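Local coordinates for DNA replication and repair protein RecF (Caldanaerobacter subterraneus subsp. tengcongensis, PDB 5Z69) that acts as a recombination mediator in the RecFOR DNA repair pathway, an ABC-type ATPase that binds ATP and probably single-stranded DNA, at residues K192-G197 and N252-S257; S304-L309 and E315-L320; E115-F120 and I148-K153; M220-E225 and A298-L303. All coordinates share one frame; numbering follows the deposited sequence. Where two conformers were deposited one is given.

Contact 1 of 4, residues K192-G197 and N252-S257; sequences KLAEYG and NRLTKS
A small, buried, wholly apolar helix-to-helix contact joins Leu193 and Ala194 on helix 186-222 to Leu254 near the C-terminal end of helix 243-256, far out from the centre of the chain. One methyl of Leu254 makes every contact on its side. Leu254 CD1 lies 4.1 Å from Leu193 CB, and the same methyl stands 4.5 Å from Ala194 CB and 4.4 Å from Ala194 N, so it rests where two successive residues turn toward it. The leucine is extended: its CG lies opposite the carbonyl carbon (chi1 -65°), and CD1 continues almost straight away from CA (chi2 170°), which carries the methyl across the gap. Ala194 CA and Leu254 CA are 8.3 Å apart, a spacing consistent with the small side chain of Ala194. Leu193 meets the leucine with its CB, while its side chain also packs on Thr165 and Arg169 of helix 153-177; Leu254 likewise touches Val269. Polar groups fasten the margin: Glu195 forms a salt bridge with Arg247, and Lys192 NZ is hydrogen-bonded to Gln161. Elsewhere on helix 243-256, Arg253 packs on Leu232 of the second subunit. Helix 186-222 thus packs on helix 153-177 with Leu193 and on helix 243-256 with Leu193 and Ala194, consistent with the helical lobe that RecF-type ABC ATPases carry beside the nucleotide-binding core.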
# COMPACT_ATOMS: atom_id res chain seq x y z
N LYS A 192 -19.09 -1.74 15.66
CA LYS A 192 -19.41 -3.05 15.08
C LYS A 192 -18.49 -3.34 13.90
O LYS A 192 -17.97 -4.45 13.77
CB LYS A 192 -20.88 -3.12 14.65
CG LYS A 192 -21.33 -4.54 14.29
CD LYS A 192 -22.80 -4.63 13.99
CE LYS A 192 -23.19 -6.06 13.57
NZ LYS A 192 -24.65 -6.24 13.57
N LEU A 193 -18.29 -2.34 13.04
CA LEU A 193 -17.42 -2.51 11.88
C LEU A 193 -15.99 -2.83 12.28
O LEU A 193 -15.29 -3.55 11.56
CB LEU A 193 -17.42 -1.25 11.00
CG LEU A 193 -18.65 -1.01 10.14
CD1 LEU A 193 -18.54 0.34 9.43
CD2 LEU A 193 -18.88 -2.14 9.12
N ALA A 194 -15.55 -2.29 13.41
CA ALA A 194 -14.17 -2.48 13.85
C ALA A 194 -14.00 -3.89 14.40
O ALA A 194 -13.00 -4.56 14.16
CB ALA A 194 -13.79 -1.42 14.91
N GLU A 195 -15.00 -4.35 15.14
CA GLU A 195 -14.98 -5.71 15.65
C GLU A 195 -14.96 -6.72 14.51
O GLU A 195 -14.13 -7.63 14.50
CB GLU A 195 -16.17 -5.97 16.56
CG GLU A 195 -16.29 -7.42 16.98
CD GLU A 195 -17.61 -7.69 17.67
OE1 GLU A 195 -17.72 -7.37 18.87
OE2 GLU A 195 -18.53 -8.20 17.00
N TYR A 196 -15.87 -6.58 13.56
CA TYR A 196 -15.94 -7.54 12.46
C TYR A 196 -14.76 -7.35 11.51
O TYR A 196 -14.21 -8.33 11.02
CB TYR A 196 -17.26 -7.42 11.71
CG TYR A 196 -18.38 -8.18 12.41
CD1 TYR A 196 -18.78 -9.42 11.95
CD2 TYR A 196 -18.99 -7.67 13.54
CE1 TYR A 196 -19.79 -10.12 12.58
CE2 TYR A 196 -19.99 -8.35 14.18
CZ TYR A 196 -20.40 -9.58 13.70
OH TYR A 196 -21.40 -10.26 14.35
N GLY A 197 -14.37 -6.10 11.29
CA GLY A 197 -13.20 -5.82 10.47
C GLY A 197 -11.93 -6.45 11.02
O GLY A 197 -11.09 -6.96 10.26
N ASN A 252 -10.48 3.99 15.65
CA ASN A 252 -9.91 5.34 15.62
C ASN A 252 -9.97 5.94 14.21
O ASN A 252 -10.31 7.11 14.01
CB ASN A 252 -8.46 5.35 16.10
CG ASN A 252 -8.32 4.94 17.56
OD1 ASN A 252 -7.25 4.52 17.99
ND2 ASN A 252 -9.41 5.05 18.32
N ARG A 253 -9.62 5.11 13.24
CA ARG A 253 -9.64 5.53 11.86
C ARG A 253 -11.04 5.87 11.37
O ARG A 253 -11.20 6.83 10.63
CB ARG A 253 -8.99 4.45 10.99
CG ARG A 253 -7.53 4.30 11.32
CD ARG A 253 -6.86 3.12 10.66
NE ARG A 253 -5.42 3.23 10.83
CZ ARG A 253 -4.52 3.02 9.88
NH1 ARG A 253 -4.92 2.64 8.67
NH2 ARG A 253 -3.23 3.17 10.14
N LEU A 254 -12.05 5.10 11.78
CA LEU A 254 -13.44 5.38 11.40
C LEU A 254 -13.86 6.76 11.90
O LEU A 254 -14.48 7.55 11.17
CB LEU A 254 -14.41 4.32 11.97
CG LEU A 254 -14.29 2.89 11.47
CD1 LEU A 254 -15.13 1.92 12.29
CD2 LEU A 254 -14.75 2.89 10.04
N THR A 255 -13.53 7.02 13.16
CA THR A 255 -13.88 8.29 13.79
C THR A 255 -13.24 9.47 13.07
O THR A 255 -13.89 10.47 12.81
CB THR A 255 -13.47 8.30 15.28
OG1 THR A 255 -14.06 7.17 15.94
CG2 THR A 255 -13.96 9.59 15.96
N LYS A 256 -11.96 9.33 12.72
CA LYS A 256 -11.23 10.39 12.02
C LYS A 256 -11.68 10.56 10.57
O LYS A 256 -11.29 11.51 9.90
CB LYS A 256 -9.73 10.10 12.05
CG LYS A 256 -9.11 10.29 13.43
CD LYS A 256 -7.87 9.42 13.62
N SER A 257 -12.53 9.64 10.09
CA SER A 257 -12.88 9.62 8.68
C SER A 257 -14.22 10.31 8.41
O SER A 257 -14.66 10.43 7.26
CB SER A 257 -12.94 8.16 8.19
OG SER A 257 -13.02 8.10 6.78

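Contact 2 of 4, residues S304-L309 and E315-L320; sequences SELEIL and EKPVLL
Thr313 OG1, gripped by two backbone groups, ties together the segments in which Leu309 meets Pro317: it is hydrogen-bonded to Leu309 O in the helix and to Glu315 N at the start of the segment leading to the strand. This pins the turn out of helix 291-313, with Leu309 CA and Glu315 CA 7.9 Å apart, and the apolar contact forms just beyond it. Leu306 CD1 presses on the ring of Pro317, 3.5 Å from its CG, closer than usual for two carbons, and comes within 4.1 Å of Leu319 CD1. Leu306 and Pro317 run obliquely to each other, whereas Leu306 and Leu319 cross nearly at right angles. The torsions explain the reach: CG of Leu306 points opposite the backbone N (chi1 173°), and the second torsion (54°) turns CD1 aside, onto the CG of the proline ring. Leu309 adds a looser touch, with CD2 4.5 Å from Pro317 CB. On other sides of the helix, Glu305 OE1 is held by both Lys302 NZ and Tyr143 OH, and Glu307 pairs with Lys217. Strand 318-321 lies parallel to both neighbours, 122-125 and 345-349, within the mixed sheet. A helix that folds back through a short turn to cover the next, hydrophobic strand is consistent with the ABC-type ATPase core, where the helix after the signature motif leads into the Walker B strand.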
# COMPACT_ATOMS: atom_id res chain seq x y z
N SER A 304 -1.43 -22.85 -5.39
CA SER A 304 -1.49 -22.66 -3.95
C SER A 304 -2.92 -22.70 -3.40
O SER A 304 -3.16 -23.21 -2.30
CB SER A 304 -0.85 -21.33 -3.57
OG SER A 304 0.55 -21.40 -3.76
N GLU A 305 -3.85 -22.16 -4.17
CA GLU A 305 -5.26 -22.21 -3.82
C GLU A 305 -5.64 -23.66 -3.64
O GLU A 305 -6.21 -24.06 -2.61
CB GLU A 305 -6.12 -21.55 -4.90
CG GLU A 305 -7.62 -21.56 -4.59
CD GLU A 305 -8.46 -21.12 -5.77
OE1 GLU A 305 -7.97 -20.30 -6.59
OE2 GLU A 305 -9.62 -21.61 -5.89
N LEU A 306 -5.30 -24.45 -4.64
CA LEU A 306 -5.56 -25.88 -4.62
C LEU A 306 -4.95 -26.56 -3.40
O LEU A 306 -5.62 -27.29 -2.67
CB LEU A 306 -5.03 -26.50 -5.91
CG LEU A 306 -5.06 -28.02 -6.00
CD1 LEU A 306 -6.46 -28.55 -5.73
CD2 LEU A 306 -4.56 -28.46 -7.38
N GLU A 307 -3.66 -26.32 -3.18
CA GLU A 307 -2.96 -26.94 -2.07
C GLU A 307 -3.58 -26.57 -0.71
O GLU A 307 -3.84 -27.43 0.12
CB GLU A 307 -1.48 -26.54 -2.10
CG GLU A 307 -0.73 -26.97 -0.87
CD GLU A 307 0.76 -26.70 -1.01
OE1 GLU A 307 1.29 -25.86 -0.25
OE2 GLU A 307 1.38 -27.31 -1.90
N ILE A 308 -3.78 -25.27 -0.48
CA ILE A 308 -4.40 -24.83 0.76
C ILE A 308 -5.83 -25.42 0.91
O ILE A 308 -6.22 -25.87 1.99
CB ILE A 308 -4.42 -23.28 0.83
CG1 ILE A 308 -2.99 -22.74 0.85
CG2 ILE A 308 -5.18 -22.79 2.06
CD1 ILE A 308 -2.85 -21.22 0.73
N LEU A 309 -6.60 -25.45 -0.17
CA LEU A 309 -7.96 -25.98 -0.09
C LEU A 309 -7.95 -27.47 0.35
O LEU A 309 -8.69 -27.86 1.26
CB LEU A 309 -8.69 -25.79 -1.44
CG LEU A 309 -10.06 -26.47 -1.71
CD1 LEU A 309 -10.92 -26.35 -0.51
CD2 LEU A 309 -10.80 -25.84 -2.90
N GLU A 315 -10.55 -32.62 1.82
CA GLU A 315 -11.16 -33.14 0.62
C GLU A 315 -10.28 -32.92 -0.60
O GLU A 315 -9.50 -31.97 -0.66
CB GLU A 315 -12.53 -32.47 0.38
CG GLU A 315 -13.53 -32.59 1.53
CD GLU A 315 -14.62 -33.64 1.29
OE1 GLU A 315 -15.54 -33.72 2.13
OE2 GLU A 315 -14.57 -34.39 0.27
N LYS A 316 -10.41 -33.79 -1.59
CA LYS A 316 -9.76 -33.54 -2.88
C LYS A 316 -10.79 -33.03 -3.89
O LYS A 316 -11.77 -33.73 -4.22
CB LYS A 316 -9.07 -34.80 -3.40
CG LYS A 316 -8.36 -34.61 -4.74
CD LYS A 316 -7.62 -35.89 -5.19
CE LYS A 316 -6.42 -36.20 -4.33
NZ LYS A 316 -5.35 -35.17 -4.53
N PRO A 317 -10.57 -31.81 -4.40
CA PRO A 317 -11.55 -31.14 -5.27
C PRO A 317 -11.52 -31.62 -6.69
O PRO A 317 -10.58 -32.31 -7.11
CB PRO A 317 -11.13 -29.68 -5.21
CG PRO A 317 -9.66 -29.75 -5.00
CD PRO A 317 -9.45 -30.90 -4.06
N VAL A 318 -12.55 -31.25 -7.44
CA VAL A 318 -12.58 -31.46 -8.87
C VAL A 318 -11.84 -30.30 -9.54
O VAL A 318 -11.95 -29.16 -9.09
CB VAL A 318 -14.03 -31.56 -9.39
CG1 VAL A 318 -14.03 -31.49 -10.90
CG2 VAL A 318 -14.70 -32.88 -8.87
N LEU A 319 -11.11 -30.57 -10.61
CA LEU A 319 -10.33 -29.54 -11.26
C LEU A 319 -11.01 -29.10 -12.57
O LEU A 319 -11.38 -29.95 -13.40
CB LEU A 319 -8.89 -30.04 -11.50
CG LEU A 319 -7.88 -29.86 -10.36
CD1 LEU A 319 -8.48 -29.99 -8.98
CD2 LEU A 319 -6.68 -30.79 -10.51
N LEU A 320 -11.19 -27.80 -12.75
CA LEU A 320 -11.73 -27.24 -13.99
C LEU A 320 -10.67 -26.40 -14.75
O LEU A 320 -10.16 -25.39 -14.23
CB LEU A 320 -12.97 -26.39 -13.67
CG LEU A 320 -14.02 -27.13 -12.81
CD1 LEU A 320 -15.12 -26.16 -12.49
CD2 LEU A 320 -14.53 -28.33 -13.54

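Contact 3 of 4, residues E115-F120 and I148-K153; sequences EILGHF and ISVIDK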
# COMPACT_ATOMS: atom_id res chain seq x y z
N GLU A 115 -24.88 -20.69 1.44
CA GLU A 115 -24.89 -21.98 2.10
C GLU A 115 -24.55 -23.10 1.14
O GLU A 115 -24.38 -24.24 1.55
CB GLU A 115 -26.25 -22.23 2.76
CG GLU A 115 -26.47 -21.37 4.00
CD GLU A 115 -27.87 -21.48 4.54
OE1 GLU A 115 -28.42 -22.61 4.56
OE2 GLU A 115 -28.45 -20.44 4.92
N ILE A 116 -24.44 -22.77 -0.15
CA ILE A 116 -24.00 -23.76 -1.12
C ILE A 116 -22.49 -24.11 -1.01
O ILE A 116 -22.08 -25.21 -1.41
CB ILE A 116 -24.31 -23.30 -2.55
CG1 ILE A 116 -24.40 -24.51 -3.48
CG2 ILE A 116 -23.22 -22.33 -3.04
CD1 ILE A 116 -24.82 -24.15 -4.90
N LEU A 117 -21.65 -23.22 -0.47
CA LEU A 117 -20.21 -23.52 -0.29
C LEU A 117 -19.96 -24.62 0.78
O LEU A 117 -20.73 -24.68 1.74
CB LEU A 117 -19.46 -22.25 0.12
CG LEU A 117 -19.80 -20.86 -0.46
CD1 LEU A 117 -19.15 -19.78 0.35
CD2 LEU A 117 -19.38 -20.71 -1.90
N GLY A 118 -18.96 -25.49 0.73
CA GLY A 118 -18.42 -26.20 -0.40
C GLY A 118 -18.97 -27.63 -0.21
O GLY A 118 -18.32 -28.57 0.28
N HIS A 119 -20.23 -27.78 -0.56
CA HIS A 119 -20.84 -29.09 -0.70
C HIS A 119 -20.13 -29.82 -1.83
O HIS A 119 -19.98 -31.03 -1.82
CB HIS A 119 -22.35 -28.97 -0.98
CG HIS A 119 -23.15 -28.61 0.23
ND1 HIS A 119 -23.53 -29.54 1.18
CD2 HIS A 119 -23.64 -27.42 0.66
CE1 HIS A 119 -24.20 -28.94 2.15
NE2 HIS A 119 -24.28 -27.65 1.86
N PHE A 120 -19.72 -29.04 -2.83
CA PHE A 120 -18.99 -29.54 -4.00
C PHE A 120 -17.78 -28.65 -4.24
O PHE A 120 -17.94 -27.48 -4.60
CB PHE A 120 -19.90 -29.55 -5.23
CG PHE A 120 -19.21 -29.90 -6.53
CD1 PHE A 120 -18.48 -31.08 -6.66
CD2 PHE A 120 -19.34 -29.08 -7.65
CE1 PHE A 120 -17.87 -31.42 -7.86
CE2 PHE A 120 -18.74 -29.42 -8.87
CZ PHE A 120 -17.98 -30.59 -8.96
N ILE A 148 -11.18 -17.84 0.84
CA ILE A 148 -11.33 -18.10 2.27
C ILE A 148 -12.72 -18.61 2.64
O ILE A 148 -12.83 -19.56 3.41
CB ILE A 148 -11.02 -16.86 3.09
CG1 ILE A 148 -9.57 -16.38 2.81
CG2 ILE A 148 -11.24 -17.18 4.58
CD1 ILE A 148 -9.20 -15.07 3.46
N SER A 149 -13.76 -17.96 2.11
CA SER A 149 -15.14 -18.30 2.38
C SER A 149 -15.44 -19.76 2.04
O SER A 149 -16.18 -20.42 2.75
CB SER A 149 -16.08 -17.38 1.60
OG SER A 149 -15.89 -16.03 2.01
N VAL A 150 -14.84 -20.26 0.96
CA VAL A 150 -15.07 -21.64 0.57
C VAL A 150 -14.60 -22.58 1.67
O VAL A 150 -15.24 -23.59 1.95
CB VAL A 150 -14.34 -21.98 -0.76
CG1 VAL A 150 -14.20 -23.50 -0.93
CG2 VAL A 150 -15.12 -21.38 -1.94
N ILE A 151 -13.50 -22.24 2.33
CA ILE A 151 -12.98 -23.19 3.29
C ILE A 151 -13.34 -22.82 4.73
O ILE A 151 -13.20 -23.64 5.62
CB ILE A 151 -11.46 -23.38 3.12
CG1 ILE A 151 -10.67 -22.13 3.47
CG2 ILE A 151 -11.16 -23.69 1.67
CD1 ILE A 151 -9.19 -22.28 3.12
N ASP A 152 -13.88 -21.63 4.95
CA ASP A 152 -14.07 -21.16 6.33
C ASP A 152 -15.41 -20.45 6.49
O ASP A 152 -15.56 -19.26 6.16
CB ASP A 152 -12.89 -20.23 6.74
CG ASP A 152 -13.01 -19.70 8.18
OD1 ASP A 152 -12.05 -19.04 8.64
OD2 ASP A 152 -14.03 -19.92 8.85
N LYS A 153 -16.36 -21.18 7.04
CA LYS A 153 -17.73 -20.71 7.19
C LYS A 153 -17.87 -19.54 8.17
O LYS A 153 -18.72 -18.67 8.00
CB LYS A 153 -18.63 -21.88 7.63
CG LYS A 153 -20.09 -21.72 7.28
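Leu117 spans Ser149 and Val150 with its two methyls, one branch for each. CG of the leucine lies near the backbone N, but the first torsion, -38°, is rotated away from the ideal staggered position; CD1 then runs on nearly straight from CA (chi2 167°). This branch lies against the backbone of Ser149, with Leu117 CD1 3.9 Å from Ser149 O and 4.1 Å from Ser149 CB. The other branch, Leu117 CD2, meets Val150 CG2 at 4.3 Å. Val150 holds CG1 roughly opposite its own backbone N (chi1 162°), which leaves CG2 as the methyl on this path. The peptide bond between Leu117 and Gly118 is cis. Leu117 CA lies 5.5 Å from Val150 CA, the nearest CA pair of the two segments. Met55 of helix 43-55 packs on both Leu117 and Val150 and extends the apolar cluster. Ser149 turns its hydroxyl to Asp145 O in the same helix, and Asp152 OD2 caps the following helix by bonding Tyr155 N. With these polar groups engaged elsewhere, the loop is held against the helix by van der Waals contact, with no hydrogen bond between the segments.

Contact 4 of 4, residues M220-E225 and A298-L303; sequences MEISNE and ALCLKL
Ile222 points its CD1 methyl at the flank of helix 291-313, where it meets Cys300 and Leu299 from two directions. Ile222 CD1 lies 4.0 Å from Cys300 SG and 4.4 Å from Leu299 CD2, and the lines from the methyl to these atoms diverge by about 90°. The methyl is therefore set against a corner made by two consecutive side chains. Its position follows from an unusual conformation: CG1 sits between the backbone N and the carbonyl carbon (chi1 62°), and the chain beyond it is fully extended (chi2 174°). Cys300 tilts SG to the side of its own backbone N. Leu299 instead throws its side chain opposite its backbone N, and CD2 is the branch that reaches on toward the isoleucine. The backbones stay well apart, with 9.1 Å between Ile222 CA and Cys300 CA, so the side chains alone bridge the gap. This is the place where the long helix 186-222 ends against helix 291-313, which as in other ABC-type ATPases probably follows the signature motif. Ile222 is the last helical residue, and the chain leaves helical geometry at Ser223. Around the methyl contact, Ile222 also packs on Tyr335 and on Thr296, a turn earlier than Cys300 in helix 291-313. Phe218, one turn back along helix 186-222, touches Cys300 and Leu303.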
# COMPACT_ATOMS: atom_id res chain seq x y z
N MET A 220 9.61 -21.10 -6.67
CA MET A 220 11.02 -21.44 -6.62
C MET A 220 11.32 -22.70 -7.43
O MET A 220 12.46 -22.96 -7.79
CB MET A 220 11.48 -21.64 -5.16
CG MET A 220 12.99 -21.55 -4.94
SD MET A 220 13.72 -19.98 -5.49
CE MET A 220 15.31 -20.02 -4.66
N GLU A 221 10.27 -23.46 -7.73
CA GLU A 221 10.43 -24.73 -8.45
C GLU A 221 10.43 -24.56 -9.96
O GLU A 221 11.14 -25.28 -10.66
CB GLU A 221 9.32 -25.71 -8.06
CG GLU A 221 9.32 -26.17 -6.61
CD GLU A 221 10.62 -26.80 -6.18
OE1 GLU A 221 11.19 -27.60 -6.96
OE2 GLU A 221 11.08 -26.50 -5.05
N ILE A 222 9.65 -23.61 -10.48
CA ILE A 222 9.50 -23.49 -11.93
C ILE A 222 10.13 -22.23 -12.54
O ILE A 222 10.21 -22.10 -13.76
CB ILE A 222 8.02 -23.53 -12.34
CG1 ILE A 222 7.26 -22.36 -11.71
CG2 ILE A 222 7.38 -24.85 -11.93
CD1 ILE A 222 5.83 -22.25 -12.20
N SER A 223 10.56 -21.30 -11.69
CA SER A 223 11.16 -20.06 -12.15
C SER A 223 12.40 -19.69 -11.35
O SER A 223 13.15 -18.79 -11.73
CB SER A 223 10.14 -18.92 -12.08
OG SER A 223 9.11 -19.09 -13.04
N ASN A 224 12.59 -20.38 -10.23
CA ASN A 224 13.70 -20.11 -9.31
C ASN A 224 13.74 -18.66 -8.82
O ASN A 224 14.81 -18.12 -8.53
CB ASN A 224 15.04 -20.47 -9.97
CG ASN A 224 16.09 -20.89 -8.96
OD1 ASN A 224 16.20 -22.07 -8.62
ND2 ASN A 224 16.87 -19.93 -8.48
N GLU A 225 12.57 -18.03 -8.74
CA GLU A 225 12.45 -16.65 -8.25
C GLU A 225 11.85 -16.61 -6.84
O GLU A 225 11.22 -17.58 -6.39
CB GLU A 225 11.61 -15.81 -9.21
CG GLU A 225 12.31 -15.55 -10.53
CD GLU A 225 11.36 -15.07 -11.61
OE1 GLU A 225 10.14 -15.30 -11.48
OE2 GLU A 225 11.83 -14.46 -12.59
N ALA A 298 0.42 -16.19 -11.67
CA ALA A 298 -0.98 -16.60 -11.66
C ALA A 298 -1.10 -18.10 -11.41
O ALA A 298 -1.94 -18.55 -10.63
CB ALA A 298 -1.64 -16.24 -12.96
N LEU A 299 -0.24 -18.87 -12.08
CA LEU A 299 -0.22 -20.33 -11.97
C LEU A 299 0.10 -20.77 -10.55
O LEU A 299 -0.57 -21.64 -9.99
CB LEU A 299 0.79 -20.92 -12.96
CG LEU A 299 0.99 -22.44 -12.94
CD1 LEU A 299 -0.34 -23.14 -13.03
CD2 LEU A 299 1.88 -22.90 -14.09
N CYS A 300 1.13 -20.16 -9.97
CA CYS A 300 1.56 -20.44 -8.60
C CYS A 300 0.47 -20.08 -7.58
O CYS A 300 0.25 -20.79 -6.61
CB CYS A 300 2.83 -19.66 -8.26
SG CYS A 300 4.33 -20.22 -9.13
N LEU A 301 -0.18 -18.94 -7.81
CA LEU A 301 -1.30 -18.50 -7.00
C LEU A 301 -2.41 -19.57 -6.97
O LEU A 301 -2.92 -19.92 -5.91
CB LEU A 301 -1.85 -17.19 -7.55
CG LEU A 301 -3.09 -16.62 -6.86
CD1 LEU A 301 -2.70 -16.00 -5.53
CD2 LEU A 301 -3.80 -15.62 -7.76
N LYS A 302 -2.74 -20.10 -8.14
CA LYS A 302 -3.84 -21.08 -8.26
C LYS A 302 -3.41 -22.46 -7.75
O LYS A 302 -4.18 -23.17 -7.11
CB LYS A 302 -4.33 -21.17 -9.70
CG LYS A 302 -4.86 -19.85 -10.30
CD LYS A 302 -6.13 -19.35 -9.61
CE LYS A 302 -7.27 -20.37 -9.83
NZ LYS A 302 -8.60 -19.95 -9.26
N LEU A 303 -2.16 -22.83 -8.03
CA LEU A 303 -1.60 -24.07 -7.49
C LEU A 303 -1.66 -24.03 -5.96
O LEU A 303 -1.94 -25.04 -5.33
CB LEU A 303 -0.16 -24.28 -7.97
CG LEU A 303 -0.00 -24.75 -9.42
CD1 LEU A 303 1.47 -24.87 -9.78
CD2 LEU A 303 -0.72 -26.08 -9.64

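How the contacts relate
Two long helices connect contacts 1, 4 and 2. Contacts 1 and 4 both use helix 186-222, with centres 37 Å apart. Contacts 4 and 2 occupy successive parts of helix 291-313. The centres of contacts 2 and 4 are 16 Å apart. Contact 3, between a loop and helix 137-151, lies 13 Å from contact 2, centre to centre, and touches it: Leu309 CD1 meets Ile151 CG2 at 3.5 Å, and Val318 CG2 meets Phe120 CE1 at 3.6 Å. Along the chain contact 3 closes first; contacts 1 and 4 then interleave, and contact 2 follows contact 4. Helix 186-222 thus runs from contact 1 to contact 4, and helix 291-313 passes from there to the mixed sheet in contact 2.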